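Local coordinates for mRNA export factor MEX67 (Candida albicans, PDB 1Q40), which probably acts in carrying messenger RNA out of the nucleus, with its NTF2-like domain here bound to a second protein chain, at residues Leu120-Val125 against Thr137-Phe142; Gly133-Leu138 against Thr186-Pro191. One frame throughout, in Å; residues are numbered along the deposited sequence.

Contact 1: residues Leu120-Val125 against Thr137-Phe142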
loop_
_atom_site.group_PDB
_atom_site.type_symbol
_atom_site.label_atom_id
_atom_site.label_comp_id
_atom_site.label_asym_id
_atom_site.label_seq_id
_atom_site.Cartn_x
_atom_site.Cartn_y
_atom_site.Cartn_z
ATOM N N LEU B 120 5.676 17.267 -1.604
ATOM C CA LEU B 120 4.366 16.617 -1.416
ATOM C C LEU B 120 4.465 15.088 -1.481
ATOM O O LEU B 120 3.509 14.381 -1.140
ATOM C CB LEU B 120 3.362 17.067 -2.479
ATOM C CG LEU B 120 3.056 18.553 -2.646
ATOM C CD1 LEU B 120 2.000 18.744 -3.727
ATOM C CD2 LEU B 120 2.605 19.183 -1.336
ATOM N N PHE B 121 5.615 14.592 -1.929
ATOM C CA PHE B 121 5.798 13.200 -2.290
ATOM C C PHE B 121 6.809 12.501 -1.388
ATOM O O PHE B 121 7.753 13.125 -0.884
ATOM C CB PHE B 121 6.245 13.114 -3.755
ATOM C CG PHE B 121 5.243 13.679 -4.717
ATOM C CD1 PHE B 121 5.293 15.022 -5.086
ATOM C CD2 PHE B 121 4.234 12.878 -5.241
ATOM C CE1 PHE B 121 4.351 15.553 -5.965
ATOM C CE2 PHE B 121 3.282 13.403 -6.121
ATOM C CZ PHE B 121 3.335 14.736 -6.479
ATOM N N SER B 122 6.578 11.213 -1.150
ATOM C CA SER B 122 7.586 10.335 -0.561
ATOM C C SER B 122 7.735 9.085 -1.422
ATOM O O SER B 122 6.825 8.711 -2.165
ATOM C CB SER B 122 7.251 9.974 0.892
ATOM O OG SER B 122 6.071 9.195 1.003
HETATM N N MSE B 123 8.894 8.448 -1.316
HETATM C CA MSE B 123 9.250 7.334 -2.185
HETATM C C MSE B 123 10.177 6.359 -1.469
HETATM O O MSE B 123 11.058 6.784 -0.732
HETATM C CB MSE B 123 9.948 7.887 -3.431
HETATM C CG MSE B 123 10.136 6.898 -4.587
HETATM SE SE MSE B 123 11.146 7.683 -6.110
HETATM C CE MSE B 123 10.668 9.508 -5.900
ATOM N N GLU B 124 9.960 5.063 -1.688
ATOM C CA GLU B 124 10.914 4.014 -1.323
ATOM C C GLU B 124 11.371 3.295 -2.589
ATOM O O GLU B 124 10.583 3.085 -3.503
ATOM C CB GLU B 124 10.274 2.998 -0.379
ATOM C CG GLU B 124 9.677 3.595 0.882
ATOM C CD GLU B 124 8.250 4.096 0.703
ATOM O OE1 GLU B 124 8.022 5.294 0.923
ATOM O OE2 GLU B 124 7.352 3.297 0.349
ATOM N N VAL B 125 12.648 2.926 -2.641
ATOM C CA VAL B 125 13.188 2.138 -3.748
ATOM C C VAL B 125 14.158 1.081 -3.207
ATOM O O VAL B 125 15.051 1.387 -2.419
ATOM C CB VAL B 125 13.849 3.038 -4.839
ATOM C CG1 VAL B 125 14.786 4.049 -4.229
ATOM C CG2 VAL B 125 14.588 2.197 -5.888
ATOM N N THR B 137 8.015 2.613 -5.026
ATOM C CA THR B 137 6.714 3.027 -4.507
ATOM C C THR B 137 6.690 4.532 -4.233
ATOM O O THR B 137 7.540 5.062 -3.517
ATOM C CB THR B 137 6.371 2.228 -3.247
ATOM O OG1 THR B 137 6.165 0.861 -3.611
ATOM C CG2 THR B 137 5.032 2.629 -2.662
ATOM N N LEU B 138 5.705 5.206 -4.820
ATOM C CA LEU B 138 5.530 6.639 -4.698
ATOM C C LEU B 138 4.230 6.925 -3.960
ATOM O O LEU B 138 3.220 6.265 -4.197
ATOM C CB LEU B 138 5.489 7.270 -6.092
ATOM C CG LEU B 138 5.275 8.790 -6.164
ATOM C CD1 LEU B 138 6.482 9.511 -5.625
ATOM C CD2 LEU B 138 4.936 9.249 -7.587
ATOM N N HIS B 139 4.272 7.906 -3.058
ATOM C CA HIS B 139 3.113 8.351 -2.280
ATOM C C HIS B 139 2.953 9.850 -2.458
ATOM O O HIS B 139 3.938 10.582 -2.446
ATOM C CB HIS B 139 3.289 8.064 -0.787
ATOM C CG HIS B 139 3.766 6.675 -0.478
ATOM N ND1 HIS B 139 2.906 5.612 -0.312
ATOM C CD2 HIS B 139 5.011 6.189 -0.261
ATOM C CE1 HIS B 139 3.605 4.523 -0.046
ATOM N NE2 HIS B 139 4.886 4.846 -0.012
ATOM N N GLY B 140 1.719 10.322 -2.604
ATOM C CA GLY B 140 1.489 11.747 -2.741
ATOM C C GLY B 140 0.060 12.126 -3.055
ATOM O O GLY B 140 -0.881 11.451 -2.628
ATOM N N SER B 141 -0.090 13.215 -3.803
ATOM C CA SER B 141 -1.397 13.693 -4.256
ATOM C C SER B 141 -1.342 14.277 -5.671
ATOM O O SER B 141 -0.267 14.524 -6.212
ATOM C CB SER B 141 -1.942 14.740 -3.275
ATOM O OG SER B 141 -1.052 15.853 -3.175
ATOM N N PHE B 142 -2.511 14.452 -6.279
ATOM C CA PHE B 142 -2.620 15.106 -7.584
ATOM C C PHE B 142 -3.895 15.935 -7.697
ATOM O O PHE B 142 -4.827 15.782 -6.900
ATOM C CB PHE B 142 -2.516 14.096 -8.748
ATOM C CG PHE B 142 -3.553 12.984 -8.721
ATOM C CD1 PHE B 142 -4.874 13.216 -9.102
ATOM C CD2 PHE B 142 -3.200 11.707 -8.341
ATOM C CE1 PHE B 142 -5.829 12.183 -9.075
ATOM C CE2 PHE B 142 -4.151 10.672 -8.314
ATOM C CZ PHE B 142 -5.452 10.915 -8.686
#
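Ser-122 and His-139 exchange two backbone hydrogen bonds, His-139 N giving the shorter one to Ser-122 O at 2.8 Å. Two residues on, Glu-124 and Thr-137 repeat the exchange, and the bond from Thr-137 N to Glu-124 O, 3.0 Å, is almost straight at 174°. On the face that carries Ser-122, Glu-124, Thr-137 and His-139, His-139 NE2 donates to Glu-124 OE2 at 2.9 Å. The carboxylate meets the imidazole at its edge, with the two planes only 25° apart, though the placing of OE2 is less sure because it crowds an atom elsewhere. Glu-124 reaches the ring by folding at chi2 (85°). On its other side the imidazole is held through ND1 by Asp-184, while Glu-124 OE1 forms a salt bridge with a basic side chain of the partner protein. Ser-122 OG lies 3.4 Å from His-139 CD2 and has no hydrogen-bonding partner in the model.

Apolar groups occupy the opposite face. Met-123, a selenomethionine, brings its terminal CE within 4.2 Å of Leu-138 CD1, and Leu-138 CD1 also lies 4.1 Å from Phe-121 CB. The Phe-121 ring runs alongside the backbone of Gly-140 and Ser-141, CD2 standing 3.9 Å from Gly-140 CA. Helix 14-29 packs on this side, Ile-21 against Met-123 and Leu-25 against Leu-138. This is an antiparallel beta hairpin in the curved sheet of an NTF2-like fold, apolar toward the helix and polar toward the partner protein.

Contact 2: residues Gly133-Leu138 against Thr186-Pro191; sequences GIMITL and TFVVIP
Thr-137 and Thr-186 meet hydroxyl to hydroxyl across a non-hydrogen-bonded pair, with Thr-137 OG1 2.9 Å from Thr-186 OG1. Both oxygens stand anti to their own carbonyl carbon (chi1 -67° and -65°), which turns them toward each other while the two side chains lie aslant. Thr-186 OG1 also hydrogen-bonds to a polar side chain of the partner protein, so the threonine pair links the sheet to that chain. Farther along the same face, Met-135, a selenomethionine, lays its selenium against one branch of Val-188, SE to CG2 3.9 Å. Its chain is bent at both chi2 and chi3, and apolar side chains of the partner protein touch both residues.

The reverse face carries Ile-134, Ile-136, Phe-187 and Val-189. Ile-136 extends its tip diagonally past its direct neighbour, so that CD1 comes 3.9 Å from Val-189 CG2. Ile-134 lies beside the base of that valine, CG1 to CB 4.3 Å. The Phe-187 ring turns an edge to the backbone of Ile-136, whose O sits near the ring plane, 3.8 Å from Phe-187 CD2. The ring itself projects to helix 14-29, where it meets Phe-20 and Tyr-24 edge-to-face.

Four backbone bonds fix this register, two between Ile-134 and Val-189 and two between Ile-136 and Phe-187. The bond from Phe-187 N to Ile-136 O is the shortest at 2.8 Å. Beyond the pair of Ile-134 and Val-189, Gly-133 CA comes to 3.2 Å from Val-189 O. Such antiparallel pairing of long strands, with one face under a helix and the other turned to a second protein, is characteristic of NTF2-like domains that associate through their sheets.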
loop_
_atom_site.group_PDB
_atom_site.type_symbol
_atom_site.label_atom_id
_atom_site.label_comp_id
_atom_site.label_asym_id
_atom_site.label_seq_id
_atom_site.Cartn_x
_atom_site.Cartn_y
_atom_site.Cartn_z
ATOM N N GLY B 133 15.363 -6.977 -10.702
ATOM C CA GLY B 133 14.433 -5.865 -10.732
ATOM C C GLY B 133 14.548 -4.963 -9.518
ATOM O O GLY B 133 15.227 -5.296 -8.548
ATOM N N ILE B 134 13.899 -3.802 -9.592
ATOM C CA ILE B 134 13.758 -2.914 -8.447
ATOM C C ILE B 134 12.285 -2.575 -8.229
ATOM O O ILE B 134 11.495 -2.581 -9.164
ATOM C CB ILE B 134 14.626 -1.626 -8.602
ATOM C CG1 ILE B 134 14.157 -0.753 -9.761
ATOM C CG2 ILE B 134 16.110 -1.987 -8.805
ATOM C CD1 ILE B 134 14.640 0.664 -9.654
HETATM N N MSE B 135 11.943 -2.311 -6.974
HETATM C CA MSE B 135 10.614 -1.879 -6.562
HETATM C C MSE B 135 10.669 -0.389 -6.334
HETATM O O MSE B 135 11.543 0.081 -5.622
HETATM C CB MSE B 135 10.231 -2.525 -5.237
HETATM C CG MSE B 135 10.156 -4.023 -5.252
HETATM SE SE MSE B 135 8.303 -4.610 -5.277
HETATM C CE MSE B 135 7.828 -4.476 -3.519
ATOM N N ILE B 136 9.739 0.346 -6.934
ATOM C CA ILE B 136 9.586 1.773 -6.688
ATOM C C ILE B 136 8.156 2.053 -6.224
ATOM O O ILE B 136 7.207 1.767 -6.947
ATOM C CB ILE B 136 9.875 2.586 -7.967
ATOM C CG1 ILE B 136 11.246 2.234 -8.558
ATOM C CG2 ILE B 136 9.788 4.080 -7.657
ATOM C CD1 ILE B 136 11.441 2.704 -9.987
ATOM N N THR B 137 8.015 2.613 -5.026
ATOM C CA THR B 137 6.714 3.027 -4.507
ATOM C C THR B 137 6.690 4.532 -4.233
ATOM O O THR B 137 7.540 5.062 -3.517
ATOM C CB THR B 137 6.371 2.228 -3.247
ATOM O OG1 THR B 137 6.165 0.861 -3.611
ATOM C CG2 THR B 137 5.032 2.629 -2.662
ATOM N N LEU B 138 5.705 5.206 -4.820
ATOM C CA LEU B 138 5.530 6.639 -4.698
ATOM C C LEU B 138 4.230 6.925 -3.960
ATOM O O LEU B 138 3.220 6.265 -4.197
ATOM C CB LEU B 138 5.489 7.270 -6.092
ATOM C CG LEU B 138 5.275 8.790 -6.164
ATOM C CD1 LEU B 138 6.482 9.511 -5.625
ATOM C CD2 LEU B 138 4.936 9.249 -7.587
ATOM N N THR B 186 2.946 1.606 -6.998
ATOM C CA THR B 186 4.068 0.673 -6.924
ATOM C C THR B 186 4.382 0.104 -8.303
ATOM O O THR B 186 3.505 -0.433 -8.973
ATOM C CB THR B 186 3.729 -0.474 -5.947
ATOM O OG1 THR B 186 3.594 0.050 -4.628
ATOM C CG2 THR B 186 4.879 -1.478 -5.820
ATOM N N PHE B 187 5.642 0.233 -8.708
ATOM C CA PHE B 187 6.160 -0.316 -9.949
ATOM C C PHE B 187 7.189 -1.417 -9.624
ATOM O O PHE B 187 8.034 -1.232 -8.754
ATOM C CB PHE B 187 6.881 0.771 -10.755
ATOM C CG PHE B 187 6.033 1.972 -11.105
ATOM C CD1 PHE B 187 5.346 2.024 -12.306
ATOM C CD2 PHE B 187 5.975 3.070 -10.256
ATOM C CE1 PHE B 187 4.589 3.138 -12.653
ATOM C CE2 PHE B 187 5.219 4.194 -10.585
ATOM C CZ PHE B 187 4.531 4.227 -11.793
ATOM N N VAL B 188 7.121 -2.551 -10.313
ATOM C CA VAL B 188 8.257 -3.469 -10.393
ATOM C C VAL B 188 8.881 -3.238 -11.764
ATOM O O VAL B 188 8.236 -3.473 -12.782
ATOM C CB VAL B 188 7.835 -4.943 -10.250
ATOM C CG1 VAL B 188 9.046 -5.870 -10.371
ATOM C CG2 VAL B 188 7.129 -5.169 -8.932
ATOM N N VAL B 189 10.119 -2.750 -11.788
ATOM C CA VAL B 189 10.820 -2.427 -13.031
ATOM C C VAL B 189 11.968 -3.422 -13.256
ATOM O O VAL B 189 12.747 -3.690 -12.345
ATOM C CB VAL B 189 11.369 -0.983 -13.001
ATOM C CG1 VAL B 189 11.895 -0.569 -14.378
ATOM C CG2 VAL B 189 10.292 -0.006 -12.516
ATOM N N ILE B 190 12.060 -3.962 -14.471
ATOM C CA ILE B 190 13.066 -4.969 -14.817
ATOM C C ILE B 190 13.899 -4.552 -16.049
ATOM O O ILE B 190 13.499 -3.658 -16.790
ATOM C CB ILE B 190 12.386 -6.352 -15.034
ATOM C CG1 ILE B 190 11.399 -6.314 -16.205
ATOM C CG2 ILE B 190 11.666 -6.798 -13.764
ATOM C CD1 ILE B 190 10.817 -7.674 -16.572
ATOM N N PRO B 191 15.069 -5.166 -16.252
ATOM C CA PRO B 191 15.880 -4.906 -17.456
ATOM C C PRO B 191 15.189 -5.257 -18.786
ATOM O O PRO B 191 15.210 -4.444 -19.712
ATOM C CB PRO B 191 17.117 -5.791 -17.246
ATOM C CG PRO B 191 17.169 -6.046 -15.790
ATOM C CD PRO B 191 15.737 -6.116 -15.343
#

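How the contacts relate
Contacts 1 and 2 use successive parts of strand 134-146, which lies between strands 122-127 and 181-190 in one sheet. Their centres are 13 Å apart, and Thr-137 and Leu-138 belong to both. Across the shared strand the apolar faces of the two contacts join: Met-123 SE of contact 1 touches Ile-136 CG2 of contact 2 at 4.1 Å, and Val-125 CG2 reaches Ile-134 CD1, also at 4.1 Å. Helix 14-29 packs on this common surface. The other face brings Glu-124 and His-139 of contact 1 together with Thr-186 and Val-188 of contact 2 along one interface with the partner protein.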